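Local coordinates for GTP-binding protein REM 1 (Homo sapiens, PDB 2NZJ) that binds GDP as a Ras-family small GTPase and probably serves as a guanine-nucleotide-dependent signalling protein, at residues 52-57 against 162-167; 85-90 against 125-130. All coordinates share one frame; numbering follows the deposited sequence.

Overall arrangement
From the N terminus the chain runs through strand 4-10, helix 17-25 and strand 40-47 to strand 50-57, where contact 1 opens; this contact closes only near the C terminus, when helix 156-171 packs back against the strand. Contact 2 is nested inside that long excursion, joining residues 85-90 to the loop 125-130. The two lie on opposite sides of the chain's centre, their own centres 26 Å apart, and both reach the same six-stranded sheet. Contact 1 fastens the C-terminal helix to the sheet of the Ras-like fold, whereas contact 2 ties the end of strand 80-86 and the start of helix 90-105 to the loop leading into helix 131-141.

Contact 1 of 2, residues 52-57 against 162-167; sequences TTLVVV and GVVRQL
Leu54 reaches from strand 50-57 into the side of helix 156-171, where it meets Val163, Val164 and Leu167. Its CB points toward the helix, and CG lies anti to the carbonyl carbon (chi1 -59°), where the chain forks. The CD1 branch lies 3.9 Å from Val164 CG2 and, more loosely, 4.4 Å from Val163 CG1. The other branch, CD2, comes within 3.9 Å of Leu167 CD1, one turn further along the helix, so the fork spreads over three helix residues.

Two residues earlier, Thr52 and Val164 meet tip to tip, with Thr52 CB 4.0 Å from Val164 CG1. Val164 thus gives one methyl to each strand residue, CG1 to Thr52 and CG2 to Leu54. Thr52 OG1 is hydrogen-bonded to Arg168 NH2, just beyond the segment, which gives this buried polar group a partner.

The short segments run at 111° to each other, their axes 9.9 Å apart at closest approach. The contact is a buried strand-helix interface of the Ras-like fold: Tyr5 of the adjacent strand 4-10 touches Thr52, Leu54 and Leu167, while Phe24 of helix 17-25 also packs on Leu54.

Contact 2 of 2, residues 85-90 against 125-130; sequences YSIADR and RCREVS
Ile87 O receives two backbone hydrogen bonds from the opposing loop, from Glu128 N at 2.8 Å and from Val129 N at 3.0 Å. Two consecutive amides thus grip one oxygen, Glu128 N in the carbonyl plane and Val129 N tilted 18° from it. Around this point the packing is tight. Val129 sends CG1 to Tyr85 CE2, 4.0 Å away, while its CG2 approaches Arg90 CA.

Ile87 lies over one face of the Arg127 guanidinium, CG2 near NH1 and CD1 3.8 Å from NH2. Arg127 NE donates to Val129 O within its own loop, and NH1 forms a salt bridge with Glu147. An alanine in place of Arg127 would probably open a gap over Ile87 CG2 and CD1, leave Glu147 without this charged partner and cost Val129 O its side-chain donor.

The outer side is more exposed and polar, yet one bond there is straight. CG of Glu128 lies anti to its carbonyl carbon (chi1 -55°) and the chain extends beyond it, bringing OE1 to Arg90 N (2.9 Å), which it meets on the anti side of the carboxylate. Looser are the weak bond from Arg90 NH1, salt-bridged to Glu133, to Glu128 O, and the light apolar touch of Ala88 CB on Cys126 CB at 3.9 Å.

Ser86 to Asp89 form a type I turn, and Asp89 and Ser130 are the N-caps of helices 90-105 and 131-141. The contact therefore joins the starts of these two helices beside strand 144-147, whose Phe145 touches Tyr85, with the side chain of Ser86 about 7 Å from the bound GDP.

Contact 1 of 2, residues 52-57 against 162-167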
# COMPACT_ATOMS: atom_id res chain seq x y z
N THR A 52 10.13 0.67 14.26
CA THR A 52 10.35 1.35 12.99
C THR A 52 9.19 2.27 12.72
O THR A 52 8.04 1.88 12.91
CB THR A 52 10.45 0.35 11.86
OG1 THR A 52 11.68 -0.39 11.98
CG2 THR A 52 10.36 1.08 10.51
N THR A 53 9.48 3.50 12.30
CA THR A 53 8.45 4.47 11.98
C THR A 53 8.18 4.46 10.49
O THR A 53 9.11 4.47 9.66
CB THR A 53 8.87 5.89 12.38
OG1 THR A 53 9.34 5.88 13.73
CG2 THR A 53 7.73 6.88 12.25
N LEU A 54 6.90 4.41 10.14
CA LEU A 54 6.49 4.62 8.78
C LEU A 54 5.70 5.91 8.73
O LEU A 54 4.90 6.19 9.62
CB LEU A 54 5.64 3.47 8.28
CG LEU A 54 6.27 2.08 8.29
CD1 LEU A 54 5.22 1.05 7.88
CD2 LEU A 54 7.49 1.99 7.36
N VAL A 55 5.95 6.69 7.68
CA VAL A 55 5.11 7.80 7.33
C VAL A 55 4.36 7.37 6.07
O VAL A 55 4.97 7.15 5.01
CB VAL A 55 5.94 9.08 7.10
CG1 VAL A 55 5.04 10.23 6.65
CG2 VAL A 55 6.73 9.45 8.39
N VAL A 56 3.04 7.21 6.20
CA VAL A 56 2.20 6.71 5.11
C VAL A 56 1.54 7.90 4.43
O VAL A 56 0.83 8.68 5.08
CB VAL A 56 1.15 5.69 5.64
CG1 VAL A 56 0.12 5.34 4.58
CG2 VAL A 56 1.84 4.39 6.12
N VAL A 57 1.82 8.05 3.14
CA VAL A 57 1.32 9.17 2.32
C VAL A 57 0.09 8.72 1.50
O VAL A 57 0.11 7.67 0.84
CB VAL A 57 2.42 9.71 1.36
CG1 VAL A 57 1.89 10.84 0.51
CG2 VAL A 57 3.64 10.21 2.14
N GLY A 162 4.37 -6.15 7.22
CA GLY A 162 5.04 -6.74 6.07
C GLY A 162 5.89 -5.73 5.32
O GLY A 162 7.02 -6.03 4.93
N VAL A 163 5.36 -4.53 5.14
CA VAL A 163 6.14 -3.45 4.54
C VAL A 163 7.43 -3.20 5.33
O VAL A 163 8.52 -3.11 4.74
CB VAL A 163 5.33 -2.13 4.47
CG1 VAL A 163 6.19 -0.99 4.05
CG2 VAL A 163 4.14 -2.28 3.55
N VAL A 164 7.32 -3.09 6.66
CA VAL A 164 8.52 -2.91 7.50
C VAL A 164 9.53 -4.01 7.22
O VAL A 164 10.70 -3.73 6.96
CB VAL A 164 8.22 -2.97 9.01
CG1 VAL A 164 9.50 -2.92 9.80
CG2 VAL A 164 7.26 -1.85 9.45
N ARG A 165 9.08 -5.26 7.25
CA ARG A 165 10.01 -6.40 7.04
C ARG A 165 10.71 -6.33 5.69
O ARG A 165 11.90 -6.56 5.62
CB ARG A 165 9.30 -7.76 7.15
CG ARG A 165 8.96 -8.14 8.57
CD ARG A 165 8.45 -9.52 8.66
NE ARG A 165 8.09 -9.82 10.04
CZ ARG A 165 6.87 -9.73 10.57
NH1 ARG A 165 5.81 -9.38 9.83
NH2 ARG A 165 6.70 -10.01 11.86
N GLN A 166 9.97 -6.01 4.63
CA GLN A 166 10.55 -5.90 3.30
C GLN A 166 11.58 -4.77 3.22
O GLN A 166 12.62 -4.90 2.57
CB GLN A 166 9.46 -5.65 2.29
CG GLN A 166 8.48 -6.78 2.15
CD GLN A 166 9.15 -8.05 1.74
OE1 GLN A 166 10.00 -8.04 0.85
NE2 GLN A 166 8.81 -9.16 2.40
N LEU A 167 11.28 -3.65 3.88
CA LEU A 167 12.22 -2.53 3.94
C LEU A 167 13.52 -2.92 4.66
O LEU A 167 14.59 -2.47 4.29
CB LEU A 167 11.57 -1.32 4.63
CG LEU A 167 10.51 -0.56 3.82
CD1 LEU A 167 9.80 0.49 4.66
CD2 LEU A 167 11.13 0.07 2.56

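Contact 2 of 2, residues 85-90 against 125-130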
# COMPACT_ATOMS: atom_id res chain seq x y z
N TYR A 85 -5.93 -2.08 -5.05
CA TYR A 85 -7.14 -2.18 -5.89
C TYR A 85 -8.26 -2.84 -5.06
O TYR A 85 -8.01 -3.36 -3.98
CB TYR A 85 -6.86 -2.91 -7.23
CG TYR A 85 -6.56 -4.37 -7.06
CD1 TYR A 85 -5.28 -4.79 -6.77
CD2 TYR A 85 -7.56 -5.31 -7.13
CE1 TYR A 85 -4.99 -6.11 -6.57
CE2 TYR A 85 -7.27 -6.68 -6.89
CZ TYR A 85 -5.98 -7.06 -6.61
OH TYR A 85 -5.66 -8.39 -6.44
N SER A 86 -9.48 -2.78 -5.57
CA SER A 86 -10.61 -3.49 -4.97
C SER A 86 -10.90 -4.78 -5.73
O SER A 86 -11.10 -4.76 -6.93
CB SER A 86 -11.86 -2.64 -4.99
OG SER A 86 -12.96 -3.39 -4.49
N ILE A 87 -10.97 -5.89 -5.01
CA ILE A 87 -11.29 -7.19 -5.61
C ILE A 87 -12.67 -7.24 -6.26
O ILE A 87 -12.94 -8.14 -7.04
CB ILE A 87 -11.24 -8.33 -4.57
CG1 ILE A 87 -12.28 -8.09 -3.46
CG2 ILE A 87 -9.82 -8.48 -4.03
CD1 ILE A 87 -12.98 -9.32 -2.97
N ALA A 88 -13.54 -6.26 -5.94
CA ALA A 88 -14.87 -6.12 -6.54
C ALA A 88 -14.95 -5.19 -7.76
O ALA A 88 -16.05 -4.95 -8.28
CB ALA A 88 -15.84 -5.63 -5.46
N ASP A 89 -13.82 -4.66 -8.23
CA ASP A 89 -13.82 -3.68 -9.32
C ASP A 89 -12.66 -3.95 -10.26
O ASP A 89 -11.53 -3.51 -10.03
CB ASP A 89 -13.77 -2.30 -8.72
CG ASP A 89 -13.66 -1.23 -9.73
OD1 ASP A 89 -13.65 -1.54 -10.94
OD2 ASP A 89 -13.58 -0.06 -9.32
N ARG A 90 -12.95 -4.70 -11.31
CA ARG A 90 -11.99 -5.04 -12.37
C ARG A 90 -11.17 -3.83 -12.85
O ARG A 90 -9.94 -3.91 -12.97
CB ARG A 90 -12.75 -5.64 -13.55
CG ARG A 90 -11.87 -6.25 -14.63
CD ARG A 90 -11.73 -7.71 -14.38
NE ARG A 90 -10.46 -8.25 -14.84
CZ ARG A 90 -10.01 -9.45 -14.51
NH1 ARG A 90 -10.73 -10.24 -13.69
NH2 ARG A 90 -8.83 -9.88 -14.99
N ARG A 125 -18.62 -12.16 -2.29
CA ARG A 125 -19.66 -12.48 -3.31
C ARG A 125 -19.66 -11.56 -4.56
O ARG A 125 -20.24 -11.94 -5.57
CB ARG A 125 -21.05 -12.47 -2.67
N CYS A 126 -19.03 -10.38 -4.47
CA CYS A 126 -18.94 -9.40 -5.58
C CYS A 126 -17.64 -9.52 -6.33
O CYS A 126 -17.40 -8.80 -7.29
CB CYS A 126 -18.93 -7.97 -5.04
SG CYS A 126 -20.25 -7.51 -4.00
N ARG A 127 -16.76 -10.34 -5.78
CA ARG A 127 -15.49 -10.69 -6.36
C ARG A 127 -15.53 -10.63 -7.87
O ARG A 127 -16.31 -11.36 -8.50
CB ARG A 127 -15.16 -12.11 -5.91
CG ARG A 127 -13.77 -12.56 -6.14
CD ARG A 127 -13.10 -12.96 -4.81
NE ARG A 127 -11.69 -12.70 -4.98
CZ ARG A 127 -10.81 -12.53 -4.01
NH1 ARG A 127 -9.56 -12.28 -4.37
NH2 ARG A 127 -11.14 -12.62 -2.73
N GLU A 128 -14.76 -9.72 -8.45
CA GLU A 128 -14.55 -9.65 -9.90
C GLU A 128 -13.12 -10.07 -10.23
O GLU A 128 -12.84 -10.45 -11.36
CB GLU A 128 -14.80 -8.24 -10.45
CG GLU A 128 -16.17 -7.64 -10.13
CD GLU A 128 -16.55 -6.43 -11.01
OE1 GLU A 128 -15.63 -5.73 -11.52
OE2 GLU A 128 -17.77 -6.20 -11.19
N VAL A 129 -12.22 -9.99 -9.26
CA VAL A 129 -10.83 -10.34 -9.48
C VAL A 129 -10.48 -11.50 -8.60
O VAL A 129 -10.59 -11.42 -7.37
CB VAL A 129 -9.92 -9.16 -9.15
CG1 VAL A 129 -8.50 -9.53 -9.44
CG2 VAL A 129 -10.34 -7.92 -9.94
N SER A 130 -10.06 -12.60 -9.21
CA SER A 130 -9.77 -13.80 -8.46
C SER A 130 -8.49 -13.65 -7.64
O SER A 130 -7.67 -12.79 -7.93
CB SER A 130 -9.60 -14.98 -9.40
OG SER A 130 -8.35 -14.92 -10.03